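Local coordinates for protein Pbp related beta-lactamase (Pyrococcus abyssi, PDB 2QMI) that probably works as a serine peptidase of the penicillin-binding protein and beta-lactamase superfamily, assembled as a self-compartmentalizing octamer, at residues 292-296 with 297-301; 346-350 with 351-355. All coordinates share one frame; numbering follows the deposited sequence.

Contact 1. Residues 292-296 with 297-301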
ATOM      1  N   PRO A 292     -15.323 -48.484  19.800  1.00 24.63           N
ATOM      2  CA  PRO A 292     -15.385 -49.519  20.840  1.00 24.26           C
ATOM      3  C   PRO A 292     -14.945 -49.130  22.262  1.00 25.43           C
ATOM      4  O   PRO A 292     -15.372 -49.753  23.234  1.00 25.90           O
ATOM      5  CB  PRO A 292     -14.533 -50.642  20.253  1.00 21.84           C
ATOM      6  CG  PRO A 292     -13.527 -49.902  19.427  1.00 22.61           C
ATOM      7  CD  PRO A 292     -14.374 -48.865  18.738  1.00 22.19           C
ATOM      8  N   ASN A 293     -14.114 -48.101  22.383  1.00 26.07           N
ATOM      9  CA  ASN A 293     -13.618 -47.663  23.687  1.00 27.23           C
ATOM     10  C   ASN A 293     -14.031 -46.234  24.046  1.00 26.36           C
ATOM     11  O   ASN A 293     -13.185 -45.402  24.372  1.00 26.22           O
ATOM     12  CB  ASN A 293     -12.092 -47.770  23.703  1.00 28.83           C
ATOM     13  CG  ASN A 293     -11.608 -49.170  23.383  1.00 31.74           C
ATOM     14  OD1 ASN A 293     -10.665 -49.358  22.606  1.00 32.39           O
ATOM     15  ND2 ASN A 293     -12.248 -50.168  23.990  1.00 33.09           N
ATOM     16  N   PHE A 294     -15.328 -45.953  23.995  1.00 26.04           N
ATOM     17  CA  PHE A 294     -15.826 -44.616  24.314  1.00 25.78           C
ATOM     18  C   PHE A 294     -16.358 -44.544  25.742  1.00 26.98           C
ATOM     19  O   PHE A 294     -17.552 -44.752  25.973  1.00 27.05           O
ATOM     20  CB  PHE A 294     -16.944 -44.218  23.348  1.00 23.82           C
ATOM     21  CG  PHE A 294     -17.528 -42.860  23.627  1.00 22.87           C
ATOM     22  CD1 PHE A 294     -16.804 -41.706  23.345  1.00 22.19           C
ATOM     23  CD2 PHE A 294     -18.795 -42.735  24.187  1.00 22.26           C
ATOM     24  CE1 PHE A 294     -17.332 -40.447  23.618  1.00 21.95           C
ATOM     25  CE2 PHE A 294     -19.332 -41.480  24.466  1.00 22.99           C
ATOM     26  CZ  PHE A 294     -18.595 -40.332  24.179  1.00 21.81           C
ATOM     27  N   LEU A 295     -15.479 -44.242  26.696  1.00 26.70           N
ATOM     28  CA  LEU A 295     -15.883 -44.147  28.095  1.00 27.15           C
ATOM     29  C   LEU A 295     -16.534 -45.445  28.549  1.00 27.45           C
ATOM     30  O   LEU A 295     -17.597 -45.435  29.167  1.00 27.96           O
ATOM     31  CB  LEU A 295     -16.856 -42.972  28.295  1.00 25.89           C
ATOM     32  CG  LEU A 295     -16.266 -41.557  28.192  1.00 27.32           C
ATOM     33  CD1 LEU A 295     -15.674 -41.355  26.811  1.00 27.49           C
ATOM     34  CD2 LEU A 295     -17.346 -40.508  28.466  1.00 26.56           C
ATOM     35  N   GLY A 296     -15.887 -46.562  28.230  1.00 28.18           N
ATOM     36  CA  GLY A 296     -16.406 -47.864  28.611  1.00 28.84           C
ATOM     37  C   GLY A 296     -17.658 -48.308  27.870  1.00 29.56           C
ATOM     38  O   GLY A 296     -18.335 -49.235  28.310  1.00 30.16           O
ATOM     39  N   GLU A 297     -17.975 -47.652  26.755  1.00 29.94           N
ATOM     40  CA  GLU A 297     -19.154 -48.009  25.966  1.00 28.63           C
ATOM     41  C   GLU A 297     -18.815 -48.149  24.481  1.00 28.66           C
ATOM     42  O   GLU A 297     -17.752 -47.703  24.023  1.00 28.43           O
ATOM     43  CB  GLU A 297     -20.228 -46.934  26.110  1.00 29.34           C
ATOM     44  CG  GLU A 297     -20.657 -46.621  27.531  1.00 30.43           C
ATOM     45  CD  GLU A 297     -21.322 -47.799  28.219  1.00 30.83           C
ATOM     46  OE1 GLU A 297     -21.964 -48.629  27.531  1.00 31.14           O
ATOM     47  OE2 GLU A 297     -21.216 -47.884  29.460  1.00 31.66           O
ATOM     48  N   LYS A 298     -19.716 -48.778  23.729  1.00 27.90           N
ATOM     49  CA  LYS A 298     -19.526 -48.918  22.286  1.00 27.40           C
ATOM     50  C   LYS A 298     -20.358 -47.812  21.638  1.00 26.04           C
ATOM     51  O   LYS A 298     -21.588 -47.820  21.729  1.00 25.99           O
ATOM     52  CB  LYS A 298     -20.017 -50.277  21.779  1.00 27.99           C
ATOM     53  CG  LYS A 298     -19.671 -50.514  20.307  1.00 28.57           C
ATOM     54  CD  LYS A 298     -20.459 -51.661  19.688  1.00 28.62           C
ATOM     55  CE  LYS A 298     -20.040 -51.875  18.235  1.00 27.92           C
ATOM     56  NZ  LYS A 298     -20.859 -52.915  17.544  1.00 27.22           N
ATOM     57  N   LEU A 299     -19.682 -46.861  21.000  1.00 25.15           N
ATOM     58  CA  LEU A 299     -20.352 -45.738  20.346  1.00 24.11           C
ATOM     59  C   LEU A 299     -20.484 -45.915  18.831  1.00 23.19           C
ATOM     60  O   LEU A 299     -19.601 -46.460  18.168  1.00 22.80           O
ATOM     61  CB  LEU A 299     -19.586 -44.438  20.639  1.00 23.87           C
ATOM     62  CG  LEU A 299     -20.078 -43.137  19.992  1.00 23.66           C
ATOM     63  CD1 LEU A 299     -21.410 -42.731  20.587  1.00 24.20           C
ATOM     64  CD2 LEU A 299     -19.046 -42.038  20.220  1.00 25.36           C
ATOM     65  N   VAL A 300     -21.598 -45.445  18.286  1.00 23.89           N
ATOM     66  CA  VAL A 300     -21.825 -45.530  16.849  1.00 23.05           C
ATOM     67  C   VAL A 300     -22.296 -44.162  16.383  1.00 23.13           C
ATOM     68  O   VAL A 300     -23.236 -43.602  16.944  1.00 22.97           O
ATOM     69  CB  VAL A 300     -22.889 -46.597  16.503  1.00 22.64           C
ATOM     70  CG1 VAL A 300     -23.115 -46.638  15.000  1.00 24.20           C
ATOM     71  CG2 VAL A 300     -22.427 -47.967  16.994  1.00 23.81           C
ATOM     72  N   GLY A 301     -21.634 -43.619  15.370  1.00 22.68           N
ATOM     73  CA  GLY A 301     -22.016 -42.312  14.869  1.00 22.32           C
ATOM     74  C   GLY A 301     -21.278 -41.937  13.598  1.00 23.08           C
ATOM     75  O   GLY A 301     -20.478 -42.720  13.077  1.00 22.37           O
TER

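Contact 2. Residues 346-350 with 351-355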
ATOM      1  N   LEU A 346     -24.062 -40.445  30.516  1.00 25.41           N
ATOM      2  CA  LEU A 346     -23.389 -41.647  30.994  1.00 26.11           C
ATOM      3  C   LEU A 346     -22.832 -41.428  32.403  1.00 27.66           C
ATOM      4  O   LEU A 346     -22.084 -42.265  32.927  1.00 27.23           O
ATOM      5  CB  LEU A 346     -22.242 -42.026  30.052  1.00 25.20           C
ATOM      6  CG  LEU A 346     -22.586 -42.661  28.700  1.00 24.56           C
ATOM      7  CD1 LEU A 346     -21.337 -42.699  27.821  1.00 21.96           C
ATOM      8  CD2 LEU A 346     -23.126 -44.068  28.906  1.00 23.28           C
ATOM      9  N   GLY A 347     -23.178 -40.291  33.000  1.00 27.33           N
ATOM     10  CA  GLY A 347     -22.716 -39.989  34.342  1.00 28.53           C
ATOM     11  C   GLY A 347     -21.229 -39.710  34.485  1.00 28.95           C
ATOM     12  O   GLY A 347     -20.680 -39.831  35.582  1.00 29.75           O
ATOM     13  N   LYS A 348     -20.569 -39.340  33.392  1.00 29.66           N
ATOM     14  CA  LYS A 348     -19.139 -39.036  33.444  1.00 29.82           C
ATOM     15  C   LYS A 348     -18.865 -37.550  33.234  1.00 29.32           C
ATOM     16  O   LYS A 348     -19.616 -36.872  32.534  1.00 29.64           O
ATOM     17  CB  LYS A 348     -18.382 -39.834  32.381  1.00 29.87           C
ATOM     18  CG  LYS A 348     -18.411 -41.330  32.611  1.00 30.95           C
ATOM     19  CD  LYS A 348     -17.233 -41.997  31.942  1.00 31.67           C
ATOM     20  CE  LYS A 348     -16.992 -43.375  32.543  1.00 32.05           C
ATOM     21  NZ  LYS A 348     -18.258 -44.138  32.517  1.00 32.59           N
ATOM     22  N   ASN A 349     -17.790 -37.052  33.840  1.00 28.24           N
ATOM     23  CA  ASN A 349     -17.415 -35.646  33.700  1.00 29.60           C
ATOM     24  C   ASN A 349     -16.674 -35.448  32.370  1.00 27.82           C
ATOM     25  O   ASN A 349     -15.546 -35.923  32.193  1.00 25.95           O
ATOM     26  CB  ASN A 349     -16.507 -35.207  34.853  1.00 32.25           C
ATOM     27  CG  ASN A 349     -16.218 -33.715  34.824  1.00 35.09           C
ATOM     28  OD1 ASN A 349     -16.205 -33.094  33.752  1.00 36.06           O
ATOM     29  ND2 ASN A 349     -15.972 -33.129  35.998  1.00 37.01           N
ATOM     30  N   PRO A 350     -17.294 -34.726  31.426  1.00 26.86           N
ATOM     31  CA  PRO A 350     -16.678 -34.483  30.119  1.00 26.25           C
ATOM     32  C   PRO A 350     -15.407 -33.656  30.228  1.00 26.73           C
ATOM     33  O   PRO A 350     -14.438 -33.884  29.502  1.00 26.21           O
ATOM     34  CB  PRO A 350     -17.778 -33.753  29.358  1.00 25.56           C
ATOM     35  CG  PRO A 350     -18.409 -32.923  30.436  1.00 26.06           C
ATOM     36  CD  PRO A 350     -18.514 -33.909  31.588  1.00 27.18           C
ATOM     37  N   GLU A 351     -15.421 -32.697  31.144  1.00 26.89           N
ATOM     38  CA  GLU A 351     -14.281 -31.818  31.365  1.00 28.77           C
ATOM     39  C   GLU A 351     -12.997 -32.582  31.709  1.00 28.89           C
ATOM     40  O   GLU A 351     -11.906 -32.012  31.680  1.00 29.37           O
ATOM     41  CB  GLU A 351     -14.603 -30.824  32.493  1.00 30.61           C
ATOM     42  CG  GLU A 351     -15.845 -29.948  32.262  1.00 33.66           C
ATOM     43  CD  GLU A 351     -15.619 -28.865  31.215  1.00 36.93           C
ATOM     44  OE1 GLU A 351     -14.529 -28.244  31.222  1.00 38.67           O
ATOM     45  OE2 GLU A 351     -16.529 -28.612  30.392  1.00 37.55           O
ATOM     46  N   LYS A 352     -13.118 -33.871  32.020  1.00 28.72           N
ATOM     47  CA  LYS A 352     -11.944 -34.672  32.380  1.00 29.07           C
ATOM     48  C   LYS A 352     -11.773 -35.958  31.573  1.00 28.51           C
ATOM     49  O   LYS A 352     -10.655 -36.473  31.463  1.00 27.82           O
ATOM     50  CB  LYS A 352     -11.988 -35.040  33.873  1.00 30.64           C
ATOM     51  CG  LYS A 352     -11.891 -33.853  34.832  1.00 33.01           C
ATOM     52  CD  LYS A 352     -11.743 -34.318  36.290  1.00 34.82           C
ATOM     53  CE  LYS A 352     -11.500 -33.130  37.238  1.00 35.43           C
ATOM     54  NZ  LYS A 352     -11.177 -33.564  38.636  1.00 36.30           N
ATOM     55  N   GLU A 353     -12.870 -36.473  31.021  1.00 27.16           N
ATOM     56  CA  GLU A 353     -12.843 -37.722  30.252  1.00 26.95           C
ATOM     57  C   GLU A 353     -12.701 -37.558  28.737  1.00 26.12           C
ATOM     58  O   GLU A 353     -12.331 -38.506  28.044  1.00 25.58           O
ATOM     59  CB  GLU A 353     -14.109 -38.542  30.547  1.00 28.48           C
ATOM     60  CG  GLU A 353     -14.308 -38.896  32.021  1.00 31.10           C
ATOM     61  CD  GLU A 353     -13.807 -40.282  32.372  1.00 33.23           C
ATOM     62  OE1 GLU A 353     -14.432 -41.270  31.936  1.00 34.25           O
ATOM     63  OE2 GLU A 353     -12.786 -40.393  33.088  1.00 35.18           O
ATOM     64  N   LEU A 354     -13.012 -36.374  28.215  1.00 24.80           N
ATOM     65  CA  LEU A 354     -12.903 -36.129  26.778  1.00 23.68           C
ATOM     66  C   LEU A 354     -11.632 -35.344  26.472  1.00 23.34           C
ATOM     67  O   LEU A 354     -11.545 -34.150  26.747  1.00 23.43           O
ATOM     68  CB  LEU A 354     -14.125 -35.357  26.275  1.00 21.90           C
ATOM     69  CG  LEU A 354     -15.484 -36.047  26.431  1.00 21.30           C
ATOM     70  CD1 LEU A 354     -16.573 -35.093  25.979  1.00 19.55           C
ATOM     71  CD2 LEU A 354     -15.518 -37.355  25.619  1.00 20.08           C
ATOM     72  N   PRO A 355     -10.631 -36.011  25.881  1.00 24.39           N
ATOM     73  CA  PRO A 355      -9.347 -35.391  25.535  1.00 24.85           C
ATOM     74  C   PRO A 355      -9.418 -34.049  24.814  1.00 24.91           C
ATOM     75  O   PRO A 355      -8.724 -33.108  25.199  1.00 24.41           O
ATOM     76  CB  PRO A 355      -8.637 -36.477  24.719  1.00 23.89           C
ATOM     77  CG  PRO A 355      -9.765 -37.333  24.201  1.00 26.13           C
ATOM     78  CD  PRO A 355     -10.706 -37.389  25.365  1.00 24.71           C
TER

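Contact 1. Residues 292-296 with 297-301
Phe294 and Leu299 pack together where a tight turn leads into strand 297-305. Phe294 CB meets two things at once: Glu297 O at 3.6 Å and Leu299 CB at 3.8 Å. From there CG runs anti to the backbone N (chi1 179°), which swings the ring across the leucine. Phe294 CG and CD2 lie near both CB and CD2 of Leu299. Phe294 CD1 and CE1 meet Leu299 CD2. The leucine methyl therefore sits over the middle of one ring face. Leu299 CD2 is 3.8 Å from the centroid of the Phe294 ring and 12° off the ring normal, a CH-pi contact. Leu295 CD1 lies over the opposite face, toward the rim, so the ring is held between two leucine methyls.

Two backbone bonds close the turn. Phe294 N donates to Glu297 O at 3.0 Å. Glu297 N returns a bond of 3.0 Å to Phe294 O. Leu295 and Gly296 lie between them, both with positive phi, and their backbone angles fit a type I' turn. The Glu297 chain bends back at chi2 (-64°) over the Gly296 carbonyl, with CD 3.3 Å from Gly296 O.

The turn leads into an inner strand of the large antiparallel sheet, between 289-291 and 310-316. Leu299 pairs by backbone with Tyr291 of strand 289-291. Phe294 and Leu299 both touch Ile316 of strand 310-316 and Met339 of helix 334-345. Phe279 meets the Phe294 ring edge-to-face.

Contact 2. Residues 346-350 with 351-355
Asn349 is the N-cap of the short helix 350-353, and its side chain accepts from Glu351 N. With chi1 at -174° the Asn349 amide is turned away from its own backbone N, and OD1 reaches Glu351 N at 2.8 Å. This capping bond is weak, with an N-H...O angle of 119°. Asn349 OD1 also lies 3.1 Å from Glu351 CB.

The backbone carbonyl of Asn349 takes two donors. Its O accepts from Glu353 N at 3.0 Å and from Lys352 N at 3.2 Å. Pro350 O accepts from Leu354 N at 3.1 Å. Pro350 CB and Leu354 CD1 add an apolar touch at 3.8 Å on the buried side of the turn. Glu351 OE2 is satisfied by the hydroxyl of Tyr340 in helix 334-345.

Before the cap, Gly347 has positive phi and ends helix 334-345 in a Schellman motif. One helix is thus closed and the next opened within a few residues. Pro350 has no amide hydrogen to satisfy. Those of Glu351, Lys352 and Glu353 are all met by Asn349, the first only weakly, so one residue serves the whole first turn of the new helix.

How the contacts relate
Contact 1 and contact 2 are neighbours, with centres about 13 Å apart. Both combine buried and exposed residues. In contact 1 the buried part is Phe294 and Leu299, against the sheet; in contact 2 it is Pro350 and Leu354. Helix 334-345 serves both: contact 1 packs on it, and contact 2 follows its end. They also meet directly. Phe294 touches Leu346 and Leu354, and Glu297 CG touches Leu346. Contact 1 closes a tight turn and relies on a ring between methyls. Contact 2 starts a helix and relies on backbone carbonyls and an asparagine N-cap. Residues 297-301 belong to the large sheet. The helix of contact 2 leads, through helix 355-364, to the barrel strands that start at 368-371.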